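Local coordinates for phosphoribosylaminoimidazole carboxylase (Bombyx mori, PDB 4JA0), which catalyses two steps of purine biosynthesis, pairing an AIR carboxylase with a SAICAR synthetase in one bifunctional chain, at the interface of chains A and B. Numbering follows the deposited sequence. Chains: chain A/B, Phosphoribosylaminoimidazole carboxylase.

Contact 1: the interface of chains A and B. Residues chain A 389, 393, 399, 402-403; chain B 345-346.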
loop_
_atom_site.group_PDB
_atom_site.type_symbol
_atom_site.label_atom_id
_atom_site.label_comp_id
_atom_site.label_asym_id
_atom_site.label_seq_id
_atom_site.Cartn_x
_atom_site.Cartn_y
_atom_site.Cartn_z
ATOM N N GLN A 389 20.981 17.971 -18.036
ATOM C CA GLN A 389 20.459 19.283 -17.686
ATOM C C GLN A 389 21.389 20.000 -16.711
ATOM O O GLN A 389 21.541 21.224 -16.781
ATOM C CB GLN A 389 19.041 19.158 -17.104
ATOM C CG GLN A 389 17.967 18.834 -18.147
ATOM C CD GLN A 389 16.642 18.349 -17.550
ATOM O OE1 GLN A 389 16.559 17.974 -16.377
ATOM N NE2 GLN A 389 15.602 18.334 -18.375
ATOM N N LEU A 393 24.338 23.414 -17.981
ATOM C CA LEU A 393 24.505 24.755 -17.439
ATOM C C LEU A 393 25.915 25.280 -17.761
ATOM O O LEU A 393 26.185 26.471 -17.660
ATOM C CB LEU A 393 24.249 24.776 -15.938
ATOM C CG LEU A 393 22.818 24.503 -15.488
ATOM C CD1 LEU A 393 22.701 24.687 -13.994
ATOM C CD2 LEU A 393 21.820 25.383 -16.208
ATOM N N TRP A 399 23.091 21.545 -23.645
ATOM C CA TRP A 399 21.845 22.271 -23.475
ATOM C C TRP A 399 21.073 22.416 -24.799
ATOM O O TRP A 399 19.853 22.268 -24.824
ATOM C CB TRP A 399 22.167 23.624 -22.852
ATOM C CG TRP A 399 21.003 24.505 -22.659
ATOM C CD1 TRP A 399 20.199 24.588 -21.558
ATOM C CD2 TRP A 399 20.499 25.452 -23.601
ATOM N NE1 TRP A 399 19.222 25.528 -21.759
ATOM C CE2 TRP A 399 19.388 26.078 -23.008
ATOM C CE3 TRP A 399 20.883 25.835 -24.891
ATOM C CZ2 TRP A 399 18.662 27.080 -23.661
ATOM C CZ3 TRP A 399 20.158 26.818 -25.536
ATOM C CH2 TRP A 399 19.063 27.432 -24.922
ATOM N N LEU A 402 19.377 19.002 -25.629
ATOM C CA LEU A 402 18.180 18.781 -24.837
ATOM C C LEU A 402 16.989 19.476 -25.493
ATOM O O LEU A 402 15.911 18.896 -25.609
ATOM C CB LEU A 402 18.380 19.296 -23.416
ATOM C CG LEU A 402 19.336 18.497 -22.505
ATOM C CD1 LEU A 402 19.660 19.278 -21.242
ATOM C CD2 LEU A 402 18.778 17.131 -22.140
ATOM N N ARG A 403 17.183 20.714 -25.949
ATOM C CA ARG A 403 16.089 21.448 -26.578
ATOM C C ARG A 403 15.723 20.849 -27.910
ATOM O O ARG A 403 14.550 20.819 -28.287
ATOM C CB ARG A 403 16.439 22.906 -26.761
ATOM C CG ARG A 403 16.840 23.589 -25.494
ATOM C CD ARG A 403 16.435 25.054 -25.513
ATOM N NE ARG A 403 15.247 25.282 -24.701
ATOM C CZ ARG A 403 14.795 26.484 -24.366
ATOM N NH1 ARG A 403 15.439 27.560 -24.766
ATOM N NH2 ARG A 403 13.709 26.609 -23.623
ATOM N N SER B 345 14.795 23.146 -20.571
ATOM C CA SER B 345 16.005 22.343 -20.682
ATOM C C SER B 345 16.866 22.511 -19.429
ATOM O O SER B 345 17.852 21.791 -19.205
ATOM C CB SER B 345 16.780 22.793 -21.909
ATOM O OG SER B 345 18.018 22.120 -22.000
ATOM N N TYR B 346 16.464 23.459 -18.596
ATOM C CA TYR B 346 17.079 23.625 -17.297
ATOM C C TYR B 346 16.529 22.579 -16.307
ATOM O O TYR B 346 15.379 22.150 -16.407
ATOM C CB TYR B 346 16.822 25.052 -16.798
ATOM C CG TYR B 346 17.419 26.081 -17.726
ATOM C CD1 TYR B 346 18.755 26.477 -17.591
ATOM C CD2 TYR B 346 16.663 26.642 -18.755
ATOM C CE1 TYR B 346 19.324 27.408 -18.457
ATOM C CE2 TYR B 346 17.216 27.571 -19.620
ATOM C CZ TYR B 346 18.552 27.952 -19.467
ATOM O OH TYR B 346 19.105 28.884 -20.319
HETATM O O HOH W 1 20.797 22.470 -19.082
#
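A:Trp399 sets the N-H of its indole over one face of the B:Tyr346 phenol, with A:Trp399 NE1 3.4 Å from B:Tyr346 CZ. The nitrogen sits toward the phenol's rim, and the two side chains cross obliquely. At the phenol's CD1 and CE1 atoms comes a methyl group of A:Leu393, whose CD2 lies 3.5 Å from B:Tyr346 CD1. Replacing B:Tyr346 with an alanine would probably leave this methyl and the indole N-H without their aromatic partner and open a gap between them.

B:Ser345, poorly ordered, enters between helices 380-391 and 396-420 of chain A. Its OG lies beside A:Leu402 CB and A:Trp399 CD1, and makes a weak hydrogen bond to A:Trp399 O, the backbone carbonyl, at 3.4 Å. The carbonyl oxygen of B:Ser345 meets the CG methylene of A:Gln389 and also takes part in a water bridge: water 1 is 3.0 Å from B:Ser345 O and 2.7 Å from A:Gln389 O. This water also lies in the plane of the A:Trp399 ring, at its edge, so the solvent molecule fits between indole and helix end.

Behind this layer, A:Trp399 points its CG away from its backbone N (chi1 178°), which carries the indole off helix 396-420 toward chain B. Within chain A the CD methylene of A:Arg403 backs one face of that indole, although this arginine is poorly ordered. The patch seats the loop of chain B against the C-terminal helices of chain A, joining two subunits through their AIR carboxylase regions and probably steadying the assembly.

Contact 2: the interface of chains A and B. Residues chain A 323-324, 345-347, 390; chain B 389, 393, 399.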
loop_
_atom_site.group_PDB
_atom_site.type_symbol
_atom_site.label_atom_id
_atom_site.label_comp_id
_atom_site.label_asym_id
_atom_site.label_seq_id
_atom_site.Cartn_x
_atom_site.Cartn_y
_atom_site.Cartn_z
ATOM N N ALA A 323 33.336 19.524 -14.203
ATOM C CA ALA A 323 32.051 19.257 -13.571
ATOM C C ALA A 323 31.882 17.762 -13.302
ATOM O O ALA A 323 32.396 16.913 -14.038
ATOM C CB ALA A 323 30.931 19.761 -14.444
ATOM N N LEU A 324 31.104 17.441 -12.279
ATOM C CA LEU A 324 31.005 16.070 -11.858
ATOM C C LEU A 324 29.607 15.743 -11.388
ATOM O O LEU A 324 29.066 16.411 -10.506
ATOM C CB LEU A 324 32.025 15.831 -10.742
ATOM C CG LEU A 324 32.169 14.434 -10.163
ATOM C CD1 LEU A 324 32.528 13.469 -11.270
ATOM C CD2 LEU A 324 33.235 14.453 -9.084
ATOM N N SER A 345 29.969 16.661 -2.391
ATOM C CA SER A 345 29.293 17.927 -2.516
ATOM C C SER A 345 28.753 18.028 -3.927
ATOM O O SER A 345 27.941 18.905 -4.237
ATOM C CB SER A 345 30.291 19.048 -2.250
ATOM O OG SER A 345 29.696 20.310 -2.458
ATOM N N TYR A 346 29.167 17.090 -4.771
ATOM C CA TYR A 346 28.653 17.030 -6.129
ATOM C C TYR A 346 27.260 16.382 -6.119
ATOM O O TYR A 346 26.962 15.524 -5.274
ATOM C CB TYR A 346 29.636 16.256 -7.033
ATOM C CG TYR A 346 30.991 16.915 -7.073
ATOM C CD1 TYR A 346 31.268 17.938 -7.984
ATOM C CD2 TYR A 346 31.988 16.540 -6.173
ATOM C CE1 TYR A 346 32.497 18.564 -7.997
ATOM C CE2 TYR A 346 33.218 17.152 -6.183
ATOM C CZ TYR A 346 33.466 18.163 -7.096
ATOM O OH TYR A 346 34.692 18.768 -7.095
ATOM N N PRO A 347 26.400 16.810 -7.046
ATOM C CA PRO A 347 25.042 16.275 -7.162
ATOM C C PRO A 347 25.024 14.761 -7.322
ATOM O O PRO A 347 25.809 14.201 -8.096
ATOM C CB PRO A 347 24.506 16.957 -8.425
ATOM C CG PRO A 347 25.735 17.504 -9.135
ATOM C CD PRO A 347 26.678 17.844 -8.056
ATOM N N ILE A 390 22.051 19.236 -15.847
ATOM C CA ILE A 390 22.974 19.812 -14.872
ATOM C C ILE A 390 24.252 20.310 -15.554
ATOM O O ILE A 390 24.709 21.429 -15.307
ATOM C CB ILE A 390 23.334 18.783 -13.775
ATOM C CG1 ILE A 390 22.123 18.552 -12.863
ATOM C CG2 ILE A 390 24.525 19.262 -12.946
ATOM C CD1 ILE A 390 22.248 17.399 -11.940
ATOM N N GLN B 389 24.008 21.982 -4.919
ATOM C CA GLN B 389 25.003 21.070 -5.474
ATOM C C GLN B 389 25.143 21.266 -6.977
ATOM O O GLN B 389 26.201 21.014 -7.545
ATOM C CB GLN B 389 24.649 19.619 -5.151
ATOM C CG GLN B 389 24.876 19.256 -3.693
ATOM C CD GLN B 389 24.226 17.940 -3.313
ATOM O OE1 GLN B 389 23.367 17.424 -4.041
ATOM N NE2 GLN B 389 24.628 17.386 -2.169
ATOM N N LEU B 393 28.593 23.647 -9.088
ATOM C CA LEU B 393 29.536 23.231 -10.118
ATOM C C LEU B 393 30.170 24.429 -10.781
ATOM O O LEU B 393 31.219 24.311 -11.434
ATOM C CB LEU B 393 28.891 22.356 -11.182
ATOM C CG LEU B 393 28.538 20.958 -10.718
ATOM C CD1 LEU B 393 28.066 20.108 -11.906
ATOM C CD2 LEU B 393 29.735 20.343 -10.003
ATOM N N TRP B 399 29.786 25.611 -3.335
ATOM C CA TRP B 399 30.358 24.281 -3.187
ATOM C C TRP B 399 31.142 24.146 -1.882
ATOM O O TRP B 399 31.049 23.124 -1.207
ATOM C CB TRP B 399 31.266 24.018 -4.378
ATOM C CG TRP B 399 32.009 22.743 -4.359
ATOM C CD1 TRP B 399 31.618 21.558 -4.909
ATOM C CD2 TRP B 399 33.287 22.512 -3.766
ATOM N NE1 TRP B 399 32.580 20.605 -4.698
ATOM C CE2 TRP B 399 33.613 21.161 -3.991
ATOM C CE3 TRP B 399 34.185 23.313 -3.056
ATOM C CZ2 TRP B 399 34.805 20.593 -3.538
ATOM C CZ3 TRP B 399 35.375 22.742 -2.598
ATOM C CH2 TRP B 399 35.675 21.402 -2.850
HETATM O O HOH W 2 28.554 20.950 -6.318
#
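The phenol of A:Tyr346 is covered on both faces: B:Trp399 reaches one with its indole nitrogen, and A:Leu324, from strand 323-329 of the same chain, places its CD2 methyl over the centre of the other at 3.7 Å above the ring plane. The nitrogen sits nearer the rim. The phenol and the five-membered ring of the indole meet edge to face, their planes inclined by 57° and their centroids 5.0 Å apart. In the plane of the indole, at its edge, lie A:Tyr346 CE2 and the oxygen of water 2. Leucine on one side and tryptophan on the other should together restrict how far the phenol can tilt.

B:Leu393 forks into chain A. One methyl, CD2, approaches the tyrosine ring at CD1, the two side chains crossing at about a right angle. The other, CD1, continues the extended line of the side chain (chi2 -173°) and reaches two further apolar groups: it is 3.8 Å from A:Ile390 CG2 and 3.8 Å from A:Ala323 CB. Strand 323-329 and helix 380-391 of chain A thus both receive this branched end, which has no polar group to place among them.

B:Gln389 runs alongside the segment A:Ser345 to A:Pro347 with its methylenes. B:Gln389 CB packs 3.9 Å from A:Pro347 CA, while its CG faces the carbonyl oxygen of A:Ser345. Its backbone carbonyl looks toward the proline CD and joins the two chains through solvent, water 2 lying 2.7 Å from B:Gln389 O and 3.0 Å from A:Ser345 O. A:Ser345 itself is poorly ordered, and the bond from its hydroxyl to the B:Trp399 carbonyl is weak. At the far end of the glutamine, the amide oxygen B:Gln389 OE1 lies 3.7 Å from A:Pro347 CA.

Contact 1 and contact 2 are related by the two-fold axis of the A-B pair, the centres of their C-alpha atoms about 16 Å apart. Positions 345, 346, 389, 393 and 399 recur in both with the chains exchanged, so each subunit offers its loop to the partner and receives the partner's loop. Chain A links the patches directly: A:Gln389 of contact 1 and A:Ile390 of contact 2 are neighbours on helix 380-391. This reciprocal exchange pairs the AIR carboxylase regions, consistent with the eight-subunit assembly being built around them.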